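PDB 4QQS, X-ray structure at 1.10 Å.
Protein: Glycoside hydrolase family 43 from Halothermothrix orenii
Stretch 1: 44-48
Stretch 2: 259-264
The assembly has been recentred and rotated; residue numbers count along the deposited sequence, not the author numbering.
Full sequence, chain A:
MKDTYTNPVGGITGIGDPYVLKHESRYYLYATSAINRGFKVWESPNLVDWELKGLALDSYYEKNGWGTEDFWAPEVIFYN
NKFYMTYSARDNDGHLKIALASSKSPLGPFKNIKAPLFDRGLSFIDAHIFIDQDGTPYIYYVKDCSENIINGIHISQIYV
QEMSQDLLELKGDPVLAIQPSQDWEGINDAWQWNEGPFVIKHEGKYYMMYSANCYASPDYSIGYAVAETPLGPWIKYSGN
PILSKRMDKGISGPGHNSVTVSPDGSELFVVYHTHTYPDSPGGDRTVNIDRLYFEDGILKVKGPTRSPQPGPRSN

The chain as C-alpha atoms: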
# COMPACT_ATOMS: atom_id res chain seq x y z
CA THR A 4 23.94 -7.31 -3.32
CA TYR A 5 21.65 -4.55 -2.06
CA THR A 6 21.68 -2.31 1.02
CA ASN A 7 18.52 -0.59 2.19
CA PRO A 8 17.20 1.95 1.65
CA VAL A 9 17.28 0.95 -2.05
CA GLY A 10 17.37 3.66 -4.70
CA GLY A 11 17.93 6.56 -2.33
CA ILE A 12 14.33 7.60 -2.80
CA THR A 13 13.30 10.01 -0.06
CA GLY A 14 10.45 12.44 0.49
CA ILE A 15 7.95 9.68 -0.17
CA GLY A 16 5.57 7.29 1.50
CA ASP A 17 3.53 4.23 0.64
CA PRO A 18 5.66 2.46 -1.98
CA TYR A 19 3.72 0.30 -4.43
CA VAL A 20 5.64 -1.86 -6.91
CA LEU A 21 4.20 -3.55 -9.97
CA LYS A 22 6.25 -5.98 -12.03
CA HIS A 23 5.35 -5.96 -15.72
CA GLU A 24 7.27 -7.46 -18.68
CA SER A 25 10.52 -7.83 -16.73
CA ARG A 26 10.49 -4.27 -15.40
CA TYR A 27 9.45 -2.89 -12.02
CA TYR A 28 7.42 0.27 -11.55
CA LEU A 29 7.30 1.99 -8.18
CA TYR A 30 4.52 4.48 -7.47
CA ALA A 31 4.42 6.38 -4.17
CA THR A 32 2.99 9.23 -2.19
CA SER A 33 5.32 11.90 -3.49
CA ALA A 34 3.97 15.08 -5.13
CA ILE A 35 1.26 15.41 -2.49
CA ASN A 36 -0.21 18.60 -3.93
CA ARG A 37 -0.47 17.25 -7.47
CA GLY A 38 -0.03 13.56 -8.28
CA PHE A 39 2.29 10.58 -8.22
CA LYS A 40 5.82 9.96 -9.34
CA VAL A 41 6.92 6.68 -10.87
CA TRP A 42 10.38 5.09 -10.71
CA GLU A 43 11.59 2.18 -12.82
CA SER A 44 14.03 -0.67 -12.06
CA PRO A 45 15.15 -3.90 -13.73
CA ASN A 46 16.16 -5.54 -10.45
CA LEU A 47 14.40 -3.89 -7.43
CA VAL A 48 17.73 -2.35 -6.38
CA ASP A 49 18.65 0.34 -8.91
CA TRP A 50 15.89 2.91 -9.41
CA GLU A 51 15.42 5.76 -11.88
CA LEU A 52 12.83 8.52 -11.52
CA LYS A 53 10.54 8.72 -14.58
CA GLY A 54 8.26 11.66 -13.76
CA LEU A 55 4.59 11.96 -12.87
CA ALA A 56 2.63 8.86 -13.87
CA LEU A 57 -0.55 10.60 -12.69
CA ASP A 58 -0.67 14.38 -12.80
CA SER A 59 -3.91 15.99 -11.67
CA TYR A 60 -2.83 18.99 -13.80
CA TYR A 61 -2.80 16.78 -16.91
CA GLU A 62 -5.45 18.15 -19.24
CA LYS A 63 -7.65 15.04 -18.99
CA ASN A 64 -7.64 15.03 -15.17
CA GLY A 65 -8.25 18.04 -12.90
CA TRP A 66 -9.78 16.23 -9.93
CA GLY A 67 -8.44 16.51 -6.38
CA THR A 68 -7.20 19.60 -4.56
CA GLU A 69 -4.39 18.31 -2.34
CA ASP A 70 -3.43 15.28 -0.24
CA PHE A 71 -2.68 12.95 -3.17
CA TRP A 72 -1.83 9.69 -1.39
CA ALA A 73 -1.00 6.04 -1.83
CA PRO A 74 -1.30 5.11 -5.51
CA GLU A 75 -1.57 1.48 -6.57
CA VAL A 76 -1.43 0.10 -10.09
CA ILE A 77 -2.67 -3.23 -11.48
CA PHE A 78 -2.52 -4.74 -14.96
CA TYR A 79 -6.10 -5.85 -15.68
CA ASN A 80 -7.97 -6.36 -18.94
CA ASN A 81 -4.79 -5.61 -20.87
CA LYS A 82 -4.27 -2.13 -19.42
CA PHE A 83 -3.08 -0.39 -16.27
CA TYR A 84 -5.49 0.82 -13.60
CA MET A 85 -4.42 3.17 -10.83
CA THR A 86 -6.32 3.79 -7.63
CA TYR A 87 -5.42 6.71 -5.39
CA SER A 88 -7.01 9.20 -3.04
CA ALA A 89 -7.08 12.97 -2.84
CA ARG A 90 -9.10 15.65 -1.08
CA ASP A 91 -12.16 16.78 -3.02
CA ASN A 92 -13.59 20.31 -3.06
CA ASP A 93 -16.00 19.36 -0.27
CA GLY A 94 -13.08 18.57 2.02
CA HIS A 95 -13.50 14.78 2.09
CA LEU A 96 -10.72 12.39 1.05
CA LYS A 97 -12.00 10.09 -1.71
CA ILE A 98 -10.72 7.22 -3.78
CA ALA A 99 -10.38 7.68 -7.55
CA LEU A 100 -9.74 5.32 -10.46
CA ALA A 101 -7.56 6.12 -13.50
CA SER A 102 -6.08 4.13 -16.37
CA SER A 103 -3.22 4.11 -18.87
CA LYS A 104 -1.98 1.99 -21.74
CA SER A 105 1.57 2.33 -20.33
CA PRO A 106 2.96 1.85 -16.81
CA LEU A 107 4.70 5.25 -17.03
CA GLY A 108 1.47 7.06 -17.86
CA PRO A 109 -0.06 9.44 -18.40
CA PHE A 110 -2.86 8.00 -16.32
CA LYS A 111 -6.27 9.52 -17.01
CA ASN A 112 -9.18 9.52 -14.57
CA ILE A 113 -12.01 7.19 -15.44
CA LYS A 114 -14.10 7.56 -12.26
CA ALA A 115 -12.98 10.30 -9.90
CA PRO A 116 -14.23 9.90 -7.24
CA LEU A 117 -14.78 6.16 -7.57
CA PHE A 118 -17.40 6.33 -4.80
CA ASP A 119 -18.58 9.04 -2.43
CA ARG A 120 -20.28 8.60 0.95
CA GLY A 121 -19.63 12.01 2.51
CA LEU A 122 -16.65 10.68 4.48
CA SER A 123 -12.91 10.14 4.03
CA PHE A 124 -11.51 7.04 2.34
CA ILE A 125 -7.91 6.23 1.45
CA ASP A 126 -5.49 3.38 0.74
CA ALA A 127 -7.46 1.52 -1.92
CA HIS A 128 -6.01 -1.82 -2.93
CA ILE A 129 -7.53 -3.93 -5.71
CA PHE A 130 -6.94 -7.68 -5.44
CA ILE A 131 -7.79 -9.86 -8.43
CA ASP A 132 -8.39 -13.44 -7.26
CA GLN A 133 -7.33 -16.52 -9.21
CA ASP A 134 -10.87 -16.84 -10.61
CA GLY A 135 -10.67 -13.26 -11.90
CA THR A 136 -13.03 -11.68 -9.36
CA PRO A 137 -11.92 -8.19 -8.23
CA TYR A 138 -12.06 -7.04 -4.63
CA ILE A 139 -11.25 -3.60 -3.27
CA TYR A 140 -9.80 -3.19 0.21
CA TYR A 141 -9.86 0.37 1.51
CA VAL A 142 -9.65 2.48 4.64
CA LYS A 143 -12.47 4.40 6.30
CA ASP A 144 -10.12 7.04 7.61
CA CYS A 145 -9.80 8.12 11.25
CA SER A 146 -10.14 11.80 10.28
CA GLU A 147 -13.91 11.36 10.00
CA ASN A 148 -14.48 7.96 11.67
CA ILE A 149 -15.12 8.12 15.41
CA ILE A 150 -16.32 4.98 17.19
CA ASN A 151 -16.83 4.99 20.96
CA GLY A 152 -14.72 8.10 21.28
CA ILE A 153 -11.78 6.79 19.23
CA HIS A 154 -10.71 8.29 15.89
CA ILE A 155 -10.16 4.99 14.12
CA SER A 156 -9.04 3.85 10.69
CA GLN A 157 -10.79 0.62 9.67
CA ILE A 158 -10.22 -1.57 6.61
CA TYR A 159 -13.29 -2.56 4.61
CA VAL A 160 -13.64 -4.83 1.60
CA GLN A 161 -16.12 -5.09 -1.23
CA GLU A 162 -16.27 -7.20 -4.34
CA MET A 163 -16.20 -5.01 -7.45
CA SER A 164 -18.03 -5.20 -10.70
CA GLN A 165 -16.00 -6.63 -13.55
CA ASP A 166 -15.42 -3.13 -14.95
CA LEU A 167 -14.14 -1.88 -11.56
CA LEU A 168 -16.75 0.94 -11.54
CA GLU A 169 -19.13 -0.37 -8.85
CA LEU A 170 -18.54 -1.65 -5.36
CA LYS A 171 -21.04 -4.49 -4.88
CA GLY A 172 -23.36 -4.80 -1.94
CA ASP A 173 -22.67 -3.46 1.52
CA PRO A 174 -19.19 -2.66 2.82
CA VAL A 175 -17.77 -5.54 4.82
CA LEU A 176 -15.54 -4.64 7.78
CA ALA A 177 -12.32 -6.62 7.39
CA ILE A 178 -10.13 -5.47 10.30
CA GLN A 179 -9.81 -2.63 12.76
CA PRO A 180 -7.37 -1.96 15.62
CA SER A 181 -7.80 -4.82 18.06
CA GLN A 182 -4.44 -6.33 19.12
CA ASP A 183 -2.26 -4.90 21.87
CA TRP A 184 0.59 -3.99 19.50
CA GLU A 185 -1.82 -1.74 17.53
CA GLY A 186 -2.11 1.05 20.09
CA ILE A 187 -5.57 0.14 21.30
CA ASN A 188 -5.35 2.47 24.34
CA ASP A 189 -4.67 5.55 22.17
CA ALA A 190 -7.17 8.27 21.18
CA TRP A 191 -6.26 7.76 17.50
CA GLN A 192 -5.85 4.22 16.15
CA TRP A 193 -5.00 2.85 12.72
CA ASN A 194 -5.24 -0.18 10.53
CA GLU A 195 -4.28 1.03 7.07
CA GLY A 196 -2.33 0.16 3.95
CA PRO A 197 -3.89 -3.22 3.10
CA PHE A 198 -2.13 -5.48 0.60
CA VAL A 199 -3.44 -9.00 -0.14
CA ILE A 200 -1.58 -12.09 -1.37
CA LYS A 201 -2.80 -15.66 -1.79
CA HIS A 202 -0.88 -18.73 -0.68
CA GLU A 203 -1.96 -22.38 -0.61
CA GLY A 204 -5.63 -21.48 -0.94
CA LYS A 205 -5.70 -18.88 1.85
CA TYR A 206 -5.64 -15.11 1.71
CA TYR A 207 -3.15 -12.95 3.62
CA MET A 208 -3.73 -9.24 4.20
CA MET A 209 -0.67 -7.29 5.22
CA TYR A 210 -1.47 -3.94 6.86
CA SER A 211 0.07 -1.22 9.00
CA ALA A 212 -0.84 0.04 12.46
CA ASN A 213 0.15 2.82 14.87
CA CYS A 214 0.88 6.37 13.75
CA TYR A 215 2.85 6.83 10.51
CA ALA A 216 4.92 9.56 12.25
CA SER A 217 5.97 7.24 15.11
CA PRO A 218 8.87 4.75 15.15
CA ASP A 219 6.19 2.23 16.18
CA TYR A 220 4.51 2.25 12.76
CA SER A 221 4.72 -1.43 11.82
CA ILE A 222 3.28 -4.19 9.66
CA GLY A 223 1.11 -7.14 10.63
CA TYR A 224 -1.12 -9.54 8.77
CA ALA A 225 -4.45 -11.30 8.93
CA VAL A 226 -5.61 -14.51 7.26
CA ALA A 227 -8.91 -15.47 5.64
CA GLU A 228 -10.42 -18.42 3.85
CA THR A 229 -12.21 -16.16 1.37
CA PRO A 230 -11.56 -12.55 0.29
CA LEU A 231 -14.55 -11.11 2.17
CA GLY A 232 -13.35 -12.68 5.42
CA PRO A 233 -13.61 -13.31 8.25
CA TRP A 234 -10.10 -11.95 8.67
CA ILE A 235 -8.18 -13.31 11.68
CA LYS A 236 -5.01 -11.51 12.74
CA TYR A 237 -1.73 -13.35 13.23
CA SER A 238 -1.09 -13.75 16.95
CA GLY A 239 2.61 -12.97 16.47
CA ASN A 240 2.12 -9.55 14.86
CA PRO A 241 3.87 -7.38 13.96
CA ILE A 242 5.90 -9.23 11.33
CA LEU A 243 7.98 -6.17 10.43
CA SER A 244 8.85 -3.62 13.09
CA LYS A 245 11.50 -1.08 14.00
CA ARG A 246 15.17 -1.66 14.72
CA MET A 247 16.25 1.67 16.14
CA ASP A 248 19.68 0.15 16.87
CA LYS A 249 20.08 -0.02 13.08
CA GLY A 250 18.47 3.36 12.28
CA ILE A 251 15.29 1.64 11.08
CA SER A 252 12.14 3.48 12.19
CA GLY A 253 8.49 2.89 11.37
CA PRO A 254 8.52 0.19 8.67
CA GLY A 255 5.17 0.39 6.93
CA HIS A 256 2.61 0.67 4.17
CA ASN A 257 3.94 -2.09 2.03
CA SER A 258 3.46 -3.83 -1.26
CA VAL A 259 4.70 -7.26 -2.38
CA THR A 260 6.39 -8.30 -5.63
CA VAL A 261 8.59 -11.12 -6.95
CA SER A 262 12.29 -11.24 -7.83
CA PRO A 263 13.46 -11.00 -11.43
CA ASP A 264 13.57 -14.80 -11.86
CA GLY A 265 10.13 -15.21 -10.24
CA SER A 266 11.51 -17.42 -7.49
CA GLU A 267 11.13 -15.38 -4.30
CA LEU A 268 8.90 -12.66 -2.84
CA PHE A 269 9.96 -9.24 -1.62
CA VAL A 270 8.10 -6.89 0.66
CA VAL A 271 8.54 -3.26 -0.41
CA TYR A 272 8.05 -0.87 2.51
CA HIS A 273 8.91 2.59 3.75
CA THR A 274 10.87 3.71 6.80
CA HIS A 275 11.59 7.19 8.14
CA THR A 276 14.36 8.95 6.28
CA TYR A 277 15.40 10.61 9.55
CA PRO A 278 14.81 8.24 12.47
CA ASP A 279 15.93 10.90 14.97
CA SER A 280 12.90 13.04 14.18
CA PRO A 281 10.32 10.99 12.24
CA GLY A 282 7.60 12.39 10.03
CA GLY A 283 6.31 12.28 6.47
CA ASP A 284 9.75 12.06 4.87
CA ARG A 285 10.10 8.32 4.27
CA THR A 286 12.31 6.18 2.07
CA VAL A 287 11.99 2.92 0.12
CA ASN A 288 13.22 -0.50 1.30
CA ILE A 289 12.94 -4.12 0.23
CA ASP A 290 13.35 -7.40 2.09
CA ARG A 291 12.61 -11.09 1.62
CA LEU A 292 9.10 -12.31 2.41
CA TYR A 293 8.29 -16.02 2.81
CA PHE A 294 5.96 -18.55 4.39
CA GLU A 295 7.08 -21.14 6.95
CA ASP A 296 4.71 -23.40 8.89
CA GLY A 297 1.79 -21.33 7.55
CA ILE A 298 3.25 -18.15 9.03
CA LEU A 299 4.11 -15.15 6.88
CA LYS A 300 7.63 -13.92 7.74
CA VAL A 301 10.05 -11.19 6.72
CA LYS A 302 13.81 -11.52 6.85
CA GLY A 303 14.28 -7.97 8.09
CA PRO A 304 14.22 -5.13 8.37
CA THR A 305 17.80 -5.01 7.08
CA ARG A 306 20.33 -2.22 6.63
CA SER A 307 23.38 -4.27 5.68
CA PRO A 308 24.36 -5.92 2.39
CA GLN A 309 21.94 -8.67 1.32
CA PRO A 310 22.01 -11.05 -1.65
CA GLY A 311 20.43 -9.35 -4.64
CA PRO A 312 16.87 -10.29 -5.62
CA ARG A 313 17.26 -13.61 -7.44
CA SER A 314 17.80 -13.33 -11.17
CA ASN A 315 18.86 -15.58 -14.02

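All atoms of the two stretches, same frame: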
# COMPACT_ATOMS: atom_id res chain seq x y z
N SER A 44 12.85 0.14 -12.36
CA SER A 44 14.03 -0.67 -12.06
C SER A 44 13.97 -1.99 -12.81
O SER A 44 12.89 -2.54 -13.01
CB SER A 44 14.04 -0.98 -10.56
OG SER A 44 15.09 -1.86 -10.21
N PRO A 45 15.13 -2.55 -13.16
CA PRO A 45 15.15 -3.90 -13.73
C PRO A 45 15.33 -4.97 -12.65
O PRO A 45 15.19 -6.16 -12.95
CB PRO A 45 16.39 -3.87 -14.62
CG PRO A 45 17.32 -2.97 -13.90
CD PRO A 45 16.44 -1.89 -13.29
N ASN A 46 15.66 -4.58 -11.43
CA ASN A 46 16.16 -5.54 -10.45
C ASN A 46 15.74 -5.31 -8.99
O ASN A 46 16.17 -6.05 -8.12
CB ASN A 46 17.69 -5.62 -10.53
CG ASN A 46 18.36 -4.29 -10.24
OD1 ASN A 46 17.72 -3.35 -9.78
ND2 ASN A 46 19.65 -4.20 -10.53
N LEU A 47 14.89 -4.31 -8.76
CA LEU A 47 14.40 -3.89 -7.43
C LEU A 47 15.41 -3.11 -6.60
O LEU A 47 15.08 -2.62 -5.52
CB LEU A 47 13.83 -5.06 -6.62
CG LEU A 47 12.54 -5.68 -7.15
CD1 LEU A 47 12.27 -7.01 -6.46
CD2 LEU A 47 11.37 -4.73 -6.95
N VAL A 48 16.63 -2.96 -7.13
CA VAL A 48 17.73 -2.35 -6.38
C VAL A 48 18.10 -0.97 -6.92
O VAL A 48 18.22 -0.00 -6.17
CB VAL A 48 18.96 -3.27 -6.39
CG1 VAL A 48 20.11 -2.65 -5.62
CG2 VAL A 48 18.60 -4.63 -5.80
N VAL A 259 3.98 -6.01 -2.21
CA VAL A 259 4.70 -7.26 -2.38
C VAL A 259 4.92 -7.49 -3.88
O VAL A 259 4.01 -7.26 -4.67
CB VAL A 259 3.91 -8.45 -1.81
CG1 VAL A 259 4.68 -9.75 -1.99
CG2 VAL A 259 3.58 -8.23 -0.34
N THR A 260 6.11 -7.94 -4.25
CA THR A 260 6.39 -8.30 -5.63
C THR A 260 7.33 -9.52 -5.61
O THR A 260 7.60 -10.09 -4.55
CB THR A 260 6.97 -7.09 -6.39
OG1 THR A 260 7.05 -7.37 -7.79
CG2 THR A 260 8.32 -6.69 -5.86
N VAL A 261 7.76 -9.94 -6.79
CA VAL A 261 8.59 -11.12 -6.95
C VAL A 261 9.92 -10.71 -7.57
O VAL A 261 10.00 -9.70 -8.26
CB VAL A 261 7.86 -12.18 -7.80
CG1 VAL A 261 7.76 -11.74 -9.25
CG2 VAL A 261 8.51 -13.52 -7.68
N SER A 262 10.95 -11.50 -7.31
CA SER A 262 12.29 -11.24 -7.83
C SER A 262 12.33 -11.39 -9.35
O SER A 262 11.41 -11.91 -9.95
CB SER A 262 13.29 -12.22 -7.20
OG SER A 262 12.96 -13.56 -7.54
N PRO A 263 13.42 -10.93 -9.98
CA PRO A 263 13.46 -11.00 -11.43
C PRO A 263 13.24 -12.39 -12.01
O PRO A 263 12.60 -12.50 -13.04
CB PRO A 263 14.85 -10.46 -11.76
CG PRO A 263 15.09 -9.44 -10.69
CD PRO A 263 14.46 -10.04 -9.45
N ASP A 264 13.74 -13.44 -11.35
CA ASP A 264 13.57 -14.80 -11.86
C ASP A 264 12.26 -15.46 -11.40
O ASP A 264 12.02 -16.63 -11.71
CB ASP A 264 14.78 -15.69 -11.52
CG ASP A 264 14.80 -16.16 -10.08
OD1 ASP A 264 14.07 -15.57 -9.24
OD2 ASP A 264 15.56 -17.13 -9.81

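Small contacts between distant parts of a chain often rest on a division between polar groups that fix the shape of a loop and apolar groups that do the touching. The meeting of residues 44-48 with residues 259-264 in this family 43 glycoside hydrolase is a compact example: it buries 180 Å² in total, joins residues at least 213 positions apart, and contains no hydrogen bond from one stretch to the other.

S44 touches nothing in the second stretch, yet it organises the first. Its OG, placed by a t rotamer, accepts a hydrogen bond from the backbone N of N46 at 3.0 Å and a weak one from the backbone N of L47 at 2.9 Å. A single side-chain oxygen thus gathers two successive amides and holds the turn that follows.

P45 points its CA-to-CB bond away from the second stretch, and its contribution comes from the backbone: P45 O lies 4.0 Å from CG of P263. N46 behaves similarly. Its CB is also directed away, so it is the CA of N46 that meets CG of P263, at 4.1 Å. The closest pairing of alpha carbons between the stretches, 6.2 Å, is likewise between N46 and P263. The CA-to-CB bond of P263 points toward the loop, and its ring carbon CG makes both of these contacts. The amide side chain of N46, meanwhile, serves its own stretch: OD1 accepts a hydrogen bond from the backbone N of V48 at 2.9 Å, adding a second clamp to the turn.

L47 is the principal side-chain contributor from this loop. It has a positive phi of 76°, and its CA-to-CB bond points toward the second stretch, where the residue has 61 Å² covered, the largest share of any residue here. Both methyls pack against CG2 of T260, L47 CD2 at 3.8 Å and L47 CD1 at 4.0 Å, methyl-to-methyl contacts within the strand, one residue before its last, V261. CD1 of L47 also lies 4.0 Å from O of V261 and 4.4 Å from CA of S262. The CA-to-CB bonds of V261 and S262 point away, and the closest atoms they offer the leucine are main-chain ones. The OG of S262 instead donates to OD1 of D264 at 2.9 Å, a bond within the second stretch.

V48 closes the segment without reaching across. The general lesson is that polar side chains can shape a contact from within their own stretch, while van der Waals packing makes the contact itself.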